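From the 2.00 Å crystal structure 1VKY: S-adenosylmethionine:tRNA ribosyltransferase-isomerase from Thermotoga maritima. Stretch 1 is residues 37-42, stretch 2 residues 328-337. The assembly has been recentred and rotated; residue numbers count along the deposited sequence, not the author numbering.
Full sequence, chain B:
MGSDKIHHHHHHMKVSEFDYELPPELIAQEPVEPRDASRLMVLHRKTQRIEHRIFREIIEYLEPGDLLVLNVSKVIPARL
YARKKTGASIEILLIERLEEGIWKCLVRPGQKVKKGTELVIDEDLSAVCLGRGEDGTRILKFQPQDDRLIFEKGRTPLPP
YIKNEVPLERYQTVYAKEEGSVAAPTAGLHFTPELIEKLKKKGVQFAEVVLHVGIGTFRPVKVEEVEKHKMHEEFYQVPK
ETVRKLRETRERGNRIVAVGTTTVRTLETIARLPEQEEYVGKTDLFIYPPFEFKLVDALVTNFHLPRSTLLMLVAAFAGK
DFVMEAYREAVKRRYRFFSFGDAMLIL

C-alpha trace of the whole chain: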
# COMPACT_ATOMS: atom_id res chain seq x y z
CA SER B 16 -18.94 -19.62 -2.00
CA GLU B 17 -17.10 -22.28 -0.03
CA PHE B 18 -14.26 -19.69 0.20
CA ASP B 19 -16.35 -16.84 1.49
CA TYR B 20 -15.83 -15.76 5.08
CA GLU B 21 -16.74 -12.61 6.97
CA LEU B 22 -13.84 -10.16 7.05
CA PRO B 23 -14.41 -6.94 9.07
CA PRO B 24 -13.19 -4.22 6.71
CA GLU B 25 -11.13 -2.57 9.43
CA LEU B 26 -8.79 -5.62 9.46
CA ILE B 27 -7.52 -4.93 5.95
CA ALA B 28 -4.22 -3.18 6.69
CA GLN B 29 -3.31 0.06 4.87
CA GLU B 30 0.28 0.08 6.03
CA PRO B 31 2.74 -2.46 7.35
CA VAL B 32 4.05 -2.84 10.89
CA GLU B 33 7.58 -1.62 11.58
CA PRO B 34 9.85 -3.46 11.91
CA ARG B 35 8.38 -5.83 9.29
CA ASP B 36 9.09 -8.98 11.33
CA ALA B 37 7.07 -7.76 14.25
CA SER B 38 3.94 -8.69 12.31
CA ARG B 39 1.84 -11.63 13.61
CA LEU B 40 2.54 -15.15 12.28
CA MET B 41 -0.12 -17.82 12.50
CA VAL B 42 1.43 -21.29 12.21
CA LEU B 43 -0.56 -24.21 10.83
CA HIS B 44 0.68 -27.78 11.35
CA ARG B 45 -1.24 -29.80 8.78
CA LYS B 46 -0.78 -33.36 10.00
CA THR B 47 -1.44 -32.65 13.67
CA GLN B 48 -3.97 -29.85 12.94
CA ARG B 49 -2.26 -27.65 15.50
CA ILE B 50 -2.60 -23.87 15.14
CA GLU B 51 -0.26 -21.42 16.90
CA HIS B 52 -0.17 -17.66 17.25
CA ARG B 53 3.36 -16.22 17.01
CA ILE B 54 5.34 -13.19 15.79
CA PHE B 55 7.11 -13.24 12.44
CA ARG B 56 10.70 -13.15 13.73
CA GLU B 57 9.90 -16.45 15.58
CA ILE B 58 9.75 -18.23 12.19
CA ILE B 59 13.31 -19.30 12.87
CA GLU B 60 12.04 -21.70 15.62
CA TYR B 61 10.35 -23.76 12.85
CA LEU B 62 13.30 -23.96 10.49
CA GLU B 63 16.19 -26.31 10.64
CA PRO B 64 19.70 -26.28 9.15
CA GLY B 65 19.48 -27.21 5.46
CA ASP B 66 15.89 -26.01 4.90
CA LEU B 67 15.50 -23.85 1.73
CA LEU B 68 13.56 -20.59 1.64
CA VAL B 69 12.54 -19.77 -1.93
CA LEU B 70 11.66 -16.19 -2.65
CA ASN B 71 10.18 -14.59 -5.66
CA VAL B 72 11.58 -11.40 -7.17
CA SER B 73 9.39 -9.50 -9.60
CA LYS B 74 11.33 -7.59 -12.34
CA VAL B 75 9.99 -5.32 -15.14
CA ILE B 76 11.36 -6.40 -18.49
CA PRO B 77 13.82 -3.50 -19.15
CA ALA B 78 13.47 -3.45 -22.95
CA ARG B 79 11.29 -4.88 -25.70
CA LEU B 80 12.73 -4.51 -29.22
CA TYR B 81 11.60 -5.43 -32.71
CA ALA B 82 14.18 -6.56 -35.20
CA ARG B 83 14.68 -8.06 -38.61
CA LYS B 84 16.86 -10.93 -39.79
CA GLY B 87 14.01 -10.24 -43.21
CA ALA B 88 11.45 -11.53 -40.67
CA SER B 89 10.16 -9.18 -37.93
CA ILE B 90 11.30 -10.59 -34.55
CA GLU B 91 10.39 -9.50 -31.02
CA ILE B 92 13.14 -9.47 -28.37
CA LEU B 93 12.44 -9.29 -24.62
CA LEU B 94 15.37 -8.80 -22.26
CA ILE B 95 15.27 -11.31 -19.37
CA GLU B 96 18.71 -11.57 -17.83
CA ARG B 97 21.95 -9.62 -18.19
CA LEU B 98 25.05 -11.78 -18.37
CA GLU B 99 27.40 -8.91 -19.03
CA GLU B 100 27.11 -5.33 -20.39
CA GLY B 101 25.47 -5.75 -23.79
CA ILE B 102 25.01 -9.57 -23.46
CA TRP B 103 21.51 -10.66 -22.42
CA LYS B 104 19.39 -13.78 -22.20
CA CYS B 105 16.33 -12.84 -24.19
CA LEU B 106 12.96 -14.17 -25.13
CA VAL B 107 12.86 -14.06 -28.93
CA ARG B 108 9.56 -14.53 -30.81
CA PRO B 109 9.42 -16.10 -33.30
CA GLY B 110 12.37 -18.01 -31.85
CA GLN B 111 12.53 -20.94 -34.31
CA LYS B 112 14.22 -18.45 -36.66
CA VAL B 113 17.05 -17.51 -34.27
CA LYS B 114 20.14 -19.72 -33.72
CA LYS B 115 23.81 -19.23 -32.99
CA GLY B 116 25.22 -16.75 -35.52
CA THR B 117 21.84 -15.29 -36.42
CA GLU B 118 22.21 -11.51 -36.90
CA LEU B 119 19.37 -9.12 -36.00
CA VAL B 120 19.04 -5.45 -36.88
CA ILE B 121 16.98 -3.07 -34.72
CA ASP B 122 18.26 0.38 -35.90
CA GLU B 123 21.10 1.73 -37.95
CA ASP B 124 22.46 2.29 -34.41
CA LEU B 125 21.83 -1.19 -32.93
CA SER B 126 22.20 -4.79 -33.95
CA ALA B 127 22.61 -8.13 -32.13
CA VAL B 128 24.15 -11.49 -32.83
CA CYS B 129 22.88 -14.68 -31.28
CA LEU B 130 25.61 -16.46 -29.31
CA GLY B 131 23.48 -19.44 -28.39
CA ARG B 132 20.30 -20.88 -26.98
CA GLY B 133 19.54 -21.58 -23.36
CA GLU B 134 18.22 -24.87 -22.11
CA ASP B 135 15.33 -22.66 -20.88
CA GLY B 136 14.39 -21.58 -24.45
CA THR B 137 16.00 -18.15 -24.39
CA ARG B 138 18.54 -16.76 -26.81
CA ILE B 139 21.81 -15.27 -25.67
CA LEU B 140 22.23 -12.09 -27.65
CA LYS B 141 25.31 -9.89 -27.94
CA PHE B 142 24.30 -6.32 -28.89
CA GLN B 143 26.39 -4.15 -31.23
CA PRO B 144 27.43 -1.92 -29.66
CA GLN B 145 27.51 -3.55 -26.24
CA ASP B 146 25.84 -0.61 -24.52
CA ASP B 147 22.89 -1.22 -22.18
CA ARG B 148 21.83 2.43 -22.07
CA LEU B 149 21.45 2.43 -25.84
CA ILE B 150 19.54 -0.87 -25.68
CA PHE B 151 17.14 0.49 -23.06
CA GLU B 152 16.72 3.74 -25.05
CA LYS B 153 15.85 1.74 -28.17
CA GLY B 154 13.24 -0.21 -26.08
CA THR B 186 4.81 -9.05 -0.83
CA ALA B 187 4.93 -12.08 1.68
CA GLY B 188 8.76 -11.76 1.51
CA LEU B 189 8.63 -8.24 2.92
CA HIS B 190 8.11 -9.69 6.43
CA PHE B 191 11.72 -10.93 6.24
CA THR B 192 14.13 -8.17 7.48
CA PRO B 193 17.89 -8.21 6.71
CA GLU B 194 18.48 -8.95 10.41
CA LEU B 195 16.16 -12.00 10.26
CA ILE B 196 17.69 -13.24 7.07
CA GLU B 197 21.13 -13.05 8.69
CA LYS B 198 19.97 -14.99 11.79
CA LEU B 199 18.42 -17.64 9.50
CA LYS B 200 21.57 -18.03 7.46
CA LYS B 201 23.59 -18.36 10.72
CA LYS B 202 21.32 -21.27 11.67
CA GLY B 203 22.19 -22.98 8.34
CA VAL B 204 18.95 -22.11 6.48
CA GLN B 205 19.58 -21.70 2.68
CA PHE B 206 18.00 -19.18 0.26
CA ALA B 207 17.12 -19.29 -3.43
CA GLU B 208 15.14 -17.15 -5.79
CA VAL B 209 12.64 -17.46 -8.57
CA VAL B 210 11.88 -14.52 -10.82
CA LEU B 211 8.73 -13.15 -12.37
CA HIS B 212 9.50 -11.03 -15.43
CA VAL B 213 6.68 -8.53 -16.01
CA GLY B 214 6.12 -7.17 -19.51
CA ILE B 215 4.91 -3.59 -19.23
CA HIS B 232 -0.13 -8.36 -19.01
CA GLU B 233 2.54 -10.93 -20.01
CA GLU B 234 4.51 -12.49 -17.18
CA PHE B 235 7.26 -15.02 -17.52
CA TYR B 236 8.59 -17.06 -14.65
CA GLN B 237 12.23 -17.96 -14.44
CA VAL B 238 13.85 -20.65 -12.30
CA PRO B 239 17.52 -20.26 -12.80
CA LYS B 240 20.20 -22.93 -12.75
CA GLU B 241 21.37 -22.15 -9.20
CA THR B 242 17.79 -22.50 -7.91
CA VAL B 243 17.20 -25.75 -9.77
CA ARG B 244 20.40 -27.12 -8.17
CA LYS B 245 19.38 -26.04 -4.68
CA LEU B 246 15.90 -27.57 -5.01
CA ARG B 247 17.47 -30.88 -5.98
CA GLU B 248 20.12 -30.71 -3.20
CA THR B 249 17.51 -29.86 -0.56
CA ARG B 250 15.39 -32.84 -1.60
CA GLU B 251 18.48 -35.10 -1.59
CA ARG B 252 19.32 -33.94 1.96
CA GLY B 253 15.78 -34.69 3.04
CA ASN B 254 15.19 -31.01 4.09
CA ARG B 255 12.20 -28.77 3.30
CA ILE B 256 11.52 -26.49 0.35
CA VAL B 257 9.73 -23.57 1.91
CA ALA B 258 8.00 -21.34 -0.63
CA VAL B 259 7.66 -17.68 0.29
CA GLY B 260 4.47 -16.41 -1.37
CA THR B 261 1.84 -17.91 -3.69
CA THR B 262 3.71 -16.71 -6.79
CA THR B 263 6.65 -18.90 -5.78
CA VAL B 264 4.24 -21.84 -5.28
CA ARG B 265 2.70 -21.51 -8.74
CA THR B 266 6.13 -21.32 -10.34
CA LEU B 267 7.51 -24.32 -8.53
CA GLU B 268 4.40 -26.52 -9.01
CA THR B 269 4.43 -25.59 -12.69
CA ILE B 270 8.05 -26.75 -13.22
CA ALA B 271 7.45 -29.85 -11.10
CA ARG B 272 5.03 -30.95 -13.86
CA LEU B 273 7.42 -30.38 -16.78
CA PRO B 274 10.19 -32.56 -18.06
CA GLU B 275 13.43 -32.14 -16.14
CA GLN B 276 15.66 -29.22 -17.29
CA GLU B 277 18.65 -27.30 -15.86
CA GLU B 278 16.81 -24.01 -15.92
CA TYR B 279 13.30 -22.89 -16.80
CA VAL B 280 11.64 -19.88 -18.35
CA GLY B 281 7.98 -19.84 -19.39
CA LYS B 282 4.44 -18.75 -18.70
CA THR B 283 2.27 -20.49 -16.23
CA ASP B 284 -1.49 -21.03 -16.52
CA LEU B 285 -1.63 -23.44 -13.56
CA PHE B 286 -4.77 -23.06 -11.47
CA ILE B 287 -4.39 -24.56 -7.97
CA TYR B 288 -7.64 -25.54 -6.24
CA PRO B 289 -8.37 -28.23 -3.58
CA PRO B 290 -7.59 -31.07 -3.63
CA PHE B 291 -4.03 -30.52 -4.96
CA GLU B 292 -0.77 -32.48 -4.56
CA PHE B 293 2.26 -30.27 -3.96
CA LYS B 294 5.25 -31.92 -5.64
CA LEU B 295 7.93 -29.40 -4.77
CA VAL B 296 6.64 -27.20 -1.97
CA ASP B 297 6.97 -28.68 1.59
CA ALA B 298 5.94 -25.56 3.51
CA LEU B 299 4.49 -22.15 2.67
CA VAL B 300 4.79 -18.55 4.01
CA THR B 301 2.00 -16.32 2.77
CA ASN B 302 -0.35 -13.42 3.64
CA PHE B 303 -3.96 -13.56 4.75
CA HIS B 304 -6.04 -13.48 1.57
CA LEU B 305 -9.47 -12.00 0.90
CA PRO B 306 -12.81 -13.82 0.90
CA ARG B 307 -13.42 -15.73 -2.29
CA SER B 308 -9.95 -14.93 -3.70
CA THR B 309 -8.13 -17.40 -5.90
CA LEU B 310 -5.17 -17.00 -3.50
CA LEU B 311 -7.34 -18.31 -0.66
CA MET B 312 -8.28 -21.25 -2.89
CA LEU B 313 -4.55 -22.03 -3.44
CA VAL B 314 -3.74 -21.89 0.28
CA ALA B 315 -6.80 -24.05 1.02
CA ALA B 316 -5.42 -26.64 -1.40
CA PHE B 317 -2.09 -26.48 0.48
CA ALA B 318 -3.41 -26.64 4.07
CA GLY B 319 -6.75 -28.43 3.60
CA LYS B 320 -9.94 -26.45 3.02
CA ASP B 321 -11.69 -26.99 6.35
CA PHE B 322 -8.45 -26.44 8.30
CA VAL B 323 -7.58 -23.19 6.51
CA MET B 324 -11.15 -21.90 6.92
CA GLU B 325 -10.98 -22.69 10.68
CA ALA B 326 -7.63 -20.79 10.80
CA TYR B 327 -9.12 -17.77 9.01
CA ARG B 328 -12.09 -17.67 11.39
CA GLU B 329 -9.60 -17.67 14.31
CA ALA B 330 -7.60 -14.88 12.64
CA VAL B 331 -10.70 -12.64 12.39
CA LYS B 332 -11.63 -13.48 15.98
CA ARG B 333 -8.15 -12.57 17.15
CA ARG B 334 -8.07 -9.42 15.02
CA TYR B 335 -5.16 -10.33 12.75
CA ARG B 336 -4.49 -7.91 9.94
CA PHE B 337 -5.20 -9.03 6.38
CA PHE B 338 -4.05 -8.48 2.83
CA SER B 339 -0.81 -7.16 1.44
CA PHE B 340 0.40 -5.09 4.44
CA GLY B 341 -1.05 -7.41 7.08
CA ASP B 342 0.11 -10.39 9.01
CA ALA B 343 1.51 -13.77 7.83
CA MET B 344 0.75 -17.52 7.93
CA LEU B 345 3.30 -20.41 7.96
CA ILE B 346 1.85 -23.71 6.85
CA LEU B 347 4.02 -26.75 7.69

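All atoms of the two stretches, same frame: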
# COMPACT_ATOMS: atom_id res chain seq x y z
N ALA B 37 7.84 -7.87 13.04
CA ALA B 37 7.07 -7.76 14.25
C ALA B 37 5.62 -7.97 13.90
O ALA B 37 4.76 -7.88 14.77
CB ALA B 37 7.28 -6.39 14.92
N SER B 38 5.32 -8.30 12.65
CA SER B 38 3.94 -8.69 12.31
C SER B 38 3.59 -10.03 13.00
O SER B 38 4.49 -10.74 13.52
CB SER B 38 3.78 -8.76 10.78
OG SER B 38 4.47 -9.89 10.28
N ARG B 39 2.29 -10.35 13.07
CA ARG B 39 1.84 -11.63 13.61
C ARG B 39 2.12 -12.73 12.60
O ARG B 39 2.23 -12.46 11.40
CB ARG B 39 0.35 -11.58 13.95
CG ARG B 39 0.07 -10.52 14.95
CD ARG B 39 -1.37 -10.43 15.39
NE ARG B 39 -1.64 -11.52 16.28
CZ ARG B 39 -2.75 -11.67 16.97
NH1 ARG B 39 -3.73 -10.78 16.88
NH2 ARG B 39 -2.88 -12.75 17.75
N LEU B 40 2.34 -13.95 13.10
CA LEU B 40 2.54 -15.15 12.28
C LEU B 40 1.68 -16.23 12.88
O LEU B 40 1.98 -16.70 13.97
CB LEU B 40 4.02 -15.60 12.31
CG LEU B 40 4.43 -16.89 11.57
CD1 LEU B 40 4.27 -16.72 10.07
CD2 LEU B 40 5.84 -17.35 11.88
N MET B 41 0.65 -16.64 12.15
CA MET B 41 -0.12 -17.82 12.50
C MET B 41 0.57 -19.04 11.87
O MET B 41 0.85 -19.04 10.69
CB MET B 41 -1.55 -17.74 11.97
CG MET B 41 -2.44 -18.85 12.49
SD MET B 41 -4.17 -18.71 12.02
CE MET B 41 -4.70 -17.25 12.89
N VAL B 42 0.79 -20.07 12.68
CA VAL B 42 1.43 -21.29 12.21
C VAL B 42 0.43 -22.43 12.22
O VAL B 42 -0.16 -22.74 13.27
CB VAL B 42 2.65 -21.64 13.09
CG1 VAL B 42 3.36 -22.85 12.55
CG2 VAL B 42 3.64 -20.46 13.15
N ARG B 328 -11.10 -18.12 10.40
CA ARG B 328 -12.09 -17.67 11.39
C ARG B 328 -11.42 -17.27 12.70
O ARG B 328 -11.78 -16.25 13.31
CB ARG B 328 -13.13 -18.76 11.60
CG ARG B 328 -14.20 -18.80 10.49
CD ARG B 328 -15.43 -19.65 10.87
NE ARG B 328 -15.04 -21.05 11.00
CZ ARG B 328 -14.91 -21.90 10.00
NH1 ARG B 328 -15.16 -21.54 8.74
NH2 ARG B 328 -14.53 -23.15 10.27
N GLU B 329 -10.41 -18.04 13.14
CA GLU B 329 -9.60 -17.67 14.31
C GLU B 329 -8.82 -16.37 14.12
O GLU B 329 -8.67 -15.58 15.08
CB GLU B 329 -8.60 -18.78 14.70
CG GLU B 329 -9.03 -19.71 15.83
CD GLU B 329 -9.40 -19.00 17.16
OE1 GLU B 329 -10.61 -18.93 17.48
OE2 GLU B 329 -8.52 -18.51 17.90
N ALA B 330 -8.31 -16.13 12.92
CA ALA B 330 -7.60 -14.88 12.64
C ALA B 330 -8.52 -13.65 12.78
O ALA B 330 -8.11 -12.64 13.35
CB ALA B 330 -6.97 -14.89 11.26
N VAL B 331 -9.73 -13.74 12.26
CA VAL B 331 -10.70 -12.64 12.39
C VAL B 331 -11.03 -12.44 13.87
O VAL B 331 -11.02 -11.32 14.37
CB VAL B 331 -11.99 -12.91 11.54
CG1 VAL B 331 -13.09 -11.95 11.86
CG2 VAL B 331 -11.65 -12.89 10.04
N LYS B 332 -11.27 -13.53 14.57
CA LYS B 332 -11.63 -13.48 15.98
C LYS B 332 -10.52 -12.83 16.76
O LYS B 332 -10.77 -11.96 17.59
CB LYS B 332 -11.92 -14.88 16.51
CG LYS B 332 -12.43 -14.94 17.91
CD LYS B 332 -12.58 -16.38 18.35
CE LYS B 332 -13.18 -16.47 19.75
NZ LYS B 332 -13.07 -17.87 20.27
N ARG B 333 -9.28 -13.17 16.44
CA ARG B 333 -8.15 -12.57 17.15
C ARG B 333 -7.66 -11.26 16.59
O ARG B 333 -6.65 -10.72 17.07
CB ARG B 333 -6.99 -13.56 17.18
CG ARG B 333 -7.28 -14.74 18.03
CD ARG B 333 -6.21 -15.79 17.96
NE ARG B 333 -6.49 -16.93 18.83
CZ ARG B 333 -5.82 -17.22 19.94
NH1 ARG B 333 -4.85 -16.42 20.38
NH2 ARG B 333 -6.14 -18.31 20.62
N ARG B 334 -8.31 -10.76 15.54
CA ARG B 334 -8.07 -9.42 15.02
C ARG B 334 -6.71 -9.34 14.31
O ARG B 334 -6.01 -8.32 14.35
CB ARG B 334 -8.21 -8.37 16.15
CG ARG B 334 -9.53 -8.46 16.95
CD ARG B 334 -10.78 -8.08 16.18
NE ARG B 334 -10.76 -6.68 15.79
CZ ARG B 334 -11.64 -6.09 14.97
NH1 ARG B 334 -12.65 -6.77 14.43
NH2 ARG B 334 -11.51 -4.81 14.67
N TYR B 335 -6.33 -10.42 13.62
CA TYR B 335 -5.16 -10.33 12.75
C TYR B 335 -5.44 -9.28 11.69
O TYR B 335 -6.61 -9.00 11.34
CB TYR B 335 -4.89 -11.68 12.03
CG TYR B 335 -4.10 -12.68 12.82
CD1 TYR B 335 -4.61 -13.25 13.99
CD2 TYR B 335 -2.82 -13.09 12.40
CE1 TYR B 335 -3.87 -14.21 14.72
CE2 TYR B 335 -2.08 -14.05 13.11
CZ TYR B 335 -2.60 -14.60 14.27
OH TYR B 335 -1.83 -15.57 14.94
N ARG B 336 -4.37 -8.78 11.09
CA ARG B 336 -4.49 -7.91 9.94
C ARG B 336 -4.27 -8.67 8.64
O ARG B 336 -3.39 -9.57 8.56
CB ARG B 336 -3.49 -6.78 10.04
CG ARG B 336 -3.66 -5.88 11.26
CD ARG B 336 -2.45 -4.96 11.46
NE ARG B 336 -1.21 -5.73 11.31
CZ ARG B 336 -0.24 -5.52 10.41
NH1 ARG B 336 -0.29 -4.50 9.53
NH2 ARG B 336 0.81 -6.36 10.42
N PHE B 337 -5.06 -8.29 7.63
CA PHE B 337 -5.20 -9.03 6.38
C PHE B 337 -4.69 -8.25 5.18
O PHE B 337 -4.51 -7.03 5.21
CB PHE B 337 -6.67 -9.37 6.15
CG PHE B 337 -7.19 -10.43 7.06
CD1 PHE B 337 -7.33 -10.19 8.41
CD2 PHE B 337 -7.62 -11.63 6.56
CE1 PHE B 337 -7.82 -11.15 9.24
CE2 PHE B 337 -8.11 -12.62 7.40
CZ PHE B 337 -8.21 -12.37 8.73
O HOH W 1 -0.14 -14.25 16.35

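The contact is built around the ring of Tyr335, which lies between two side chains from the strand. Arg39 and Met41 are two residues apart in that strand, so both direct their CA-to-CB bonds toward the other stretch, while that of Leu40, between them, points away. Tyr335 starts out sideways, but with chi1 at -84° (m) and chi2 at 65° its ring comes nearer and presents opposite faces to the two strand residues.

Arg39 covers one face. Its guanidinium lies flat on the ring, with centres 4.0 Å apart and planes at 18°; Arg39 CZ stands 4.0 Å from the Tyr335 ring centroid and 28° off the normal, which meets the criterion for a cation-pi contact. Arg39 CD is 4.2 Å from the same Tyr335 centroid and only 7° off the normal, so the aliphatic part of the chain also packs on the face. The m, t, p sequence of chi1 to chi3 gives this course, and it leaves the guanidinium edge free for polar partners. There Arg39 NH1 donates to Arg333 O at 2.9 Å, with an N-H...O angle of 137°. Water 1 accepts from Arg39 NE at 3.1 Å and lies 2.6 Å from Tyr335 OH, linking the stacked pair a second time.

On the opposite face, Met41 runs extended through chi1 and chi2 (both t) before chi3 turns to m. Met41 CE sits 3.9 Å from the Tyr335 ring centroid, 24° off the normal, and 3.7 Å from Ala330 CB, so the methyl touches both the ring face and the helix residue Ala330.

Arg334, at phi 71°, leaves the helix in a Schellman motif, with Tyr335 N bonded to Ala330 O (2.9 Å) and Arg334 N to Val331 O (3.0 Å). Nearby, Arg333 NE forms a salt bridge with Glu329 OE2 at 2.7 Å.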